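Local coordinates for viral interleukin-10 homolog (Human herpesvirus 5, PDB 1LQS), which binds the human interleukin-10 receptor as a viral cytokine, competes with human interleukin-10, and exploits its immunosuppressive signalling to evade host immunity, at residues C[33-36]-C[37-41]. Sequence-based numbering, arbitrary orientation.
Sequences VTFH and RVKPT
R37 folds back along the helix toward T34, one turn earlier. CB of R37 lies 3.6 Å from the backbone O of T34. CG of R37 comes next and rests 3.6 Å from the O of V33. R37 then bends about its CG-CD bond (chi3 -63°), which brings the guanidinium back over the preceding turn. One face of that flat group sits over the CA of T34. At its end, NH1 of R37 is 3.9 Å from CG2 of T34, a van der Waals approach, while NH2 passes near the same CA. T34 is buried, and its side chain also packs on helix 89-106 at E91, S94 and M95.

Both segments belong to helix 25-42, part of the all-helical fold of the IL-10 family. The helix is kinked near P40, whose ring nitrogen carries no hydrogen to give to the turn before. Three weak i to i-3 bonds run here: R37 N to T34 O, V38 N to F35 O, and K39 N to H36 O at 3.5 Å.

On another side of the helix, K39 crosses the ring of F35 at an angle. CG of K39 is 3.6 Å from CE2 of F35, and CD of K39 follows at 3.9 Å from CE2 of F35. With CG anti to the backbone N (chi1 -163°), the extended chain runs past the ring and outward. Beyond the two segments, NZ of K39 forms a salt bridge with an acidic side chain on the chain of another protein in the complex. F35 also packs on M95 and on D143 of the second subunit.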
loop_
_atom_site.group_PDB
_atom_site.type_symbol
_atom_site.label_atom_id
_atom_site.label_comp_id
_atom_site.label_asym_id
_atom_site.label_seq_id
_atom_site.Cartn_x
_atom_site.Cartn_y
_atom_site.Cartn_z
ATOM N N VAL C 33 -9.263 -26.139 15.917
ATOM C CA VAL C 33 -9.453 -27.424 16.580
ATOM C C VAL C 33 -10.844 -27.966 16.293
ATOM O O VAL C 33 -10.986 -29.163 16.050
ATOM C CB VAL C 33 -9.228 -27.410 18.145
ATOM C CG1 VAL C 33 -7.795 -26.992 18.481
ATOM C CG2 VAL C 33 -10.249 -26.523 18.823
ATOM N N THR C 34 -11.868 -27.108 16.317
ATOM C CA THR C 34 -13.228 -27.561 16.021
ATOM C C THR C 34 -13.247 -28.018 14.566
ATOM O O THR C 34 -13.863 -29.020 14.219
ATOM C CB THR C 34 -14.300 -26.433 16.166
ATOM O OG1 THR C 34 -14.405 -26.007 17.530
ATOM C CG2 THR C 34 -15.667 -26.938 15.697
ATOM N N PHE C 35 -12.552 -27.284 13.711
ATOM C CA PHE C 35 -12.525 -27.626 12.305
ATOM C C PHE C 35 -11.910 -28.977 12.028
ATOM O O PHE C 35 -12.350 -29.691 11.136
ATOM C CB PHE C 35 -11.749 -26.584 11.500
ATOM C CG PHE C 35 -11.763 -26.850 10.023
ATOM C CD1 PHE C 35 -12.938 -26.661 9.286
ATOM C CD2 PHE C 35 -10.630 -27.341 9.381
ATOM C CE1 PHE C 35 -12.990 -26.958 7.943
ATOM C CE2 PHE C 35 -10.664 -27.648 8.027
ATOM C CZ PHE C 35 -11.853 -27.456 7.300
ATOM N N HIS C 36 -10.863 -29.315 12.771
ATOM C CA HIS C 36 -10.177 -30.578 12.564
ATOM C C HIS C 36 -11.104 -31.776 12.789
ATOM O O HIS C 36 -11.003 -32.781 12.098
ATOM C CB HIS C 36 -8.964 -30.669 13.497
ATOM C CG HIS C 36 -8.267 -31.996 13.461
ATOM N ND1 HIS C 36 -7.474 -32.394 12.405
ATOM C CD2 HIS C 36 -8.284 -33.037 14.327
ATOM C CE1 HIS C 36 -7.035 -33.622 12.620
ATOM N NE2 HIS C 36 -7.512 -34.034 13.779
ATOM N N ARG C 37 -12.019 -31.659 13.741
ATOM C CA ARG C 37 -12.919 -32.763 14.049
ATOM C C ARG C 37 -13.903 -33.120 12.946
ATOM O O ARG C 37 -14.250 -34.287 12.765
ATOM C CB ARG C 37 -13.722 -32.461 15.312
ATOM C CG ARG C 37 -12.890 -32.181 16.543
ATOM C CD ARG C 37 -13.727 -32.424 17.784
ATOM N NE ARG C 37 -14.866 -31.519 17.881
ATOM C CZ ARG C 37 -14.806 -30.330 18.475
ATOM N NH1 ARG C 37 -15.883 -29.547 18.530
ATOM N NH2 ARG C 37 -13.661 -29.932 19.029
ATOM N N VAL C 38 -14.342 -32.105 12.214
ATOM C CA VAL C 38 -15.333 -32.266 11.173
ATOM C C VAL C 38 -14.741 -32.137 9.774
ATOM O O VAL C 38 -15.459 -32.188 8.769
ATOM C CB VAL C 38 -16.451 -31.213 11.389
ATOM C CG1 VAL C 38 -15.854 -29.804 11.395
ATOM C CG2 VAL C 38 -17.501 -31.322 10.303
ATOM N N LYS C 39 -13.422 -31.994 9.715
ATOM C CA LYS C 39 -12.706 -31.816 8.452
ATOM C C LYS C 39 -13.011 -32.895 7.412
ATOM O O LYS C 39 -13.289 -32.591 6.248
ATOM C CB LYS C 39 -11.204 -31.753 8.734
ATOM C CG LYS C 39 -10.354 -31.173 7.629
ATOM C CD LYS C 39 -8.893 -31.157 8.063
ATOM C CE LYS C 39 -7.999 -30.578 7.000
ATOM N NZ LYS C 39 -6.618 -31.041 7.199
ATOM N N PRO C 40 -12.952 -34.176 7.808
ATOM C CA PRO C 40 -13.247 -35.217 6.817
ATOM C C PRO C 40 -14.660 -35.168 6.217
ATOM O O PRO C 40 -14.855 -35.562 5.072
ATOM C CB PRO C 40 -12.930 -36.525 7.566
ATOM C CG PRO C 40 -12.946 -36.143 9.008
ATOM C CD PRO C 40 -12.364 -34.761 9.024
ATOM N N THR C 41 -15.640 -34.685 6.974
ATOM C CA THR C 41 -16.987 -34.573 6.428
ATOM C C THR C 41 -17.030 -33.425 5.409
ATOM O O THR C 41 -17.336 -33.638 4.230
ATOM C CB THR C 41 -18.029 -34.283 7.519
ATOM O OG1 THR C 41 -18.143 -35.417 8.385
ATOM C CG2 THR C 41 -19.396 -33.979 6.898
#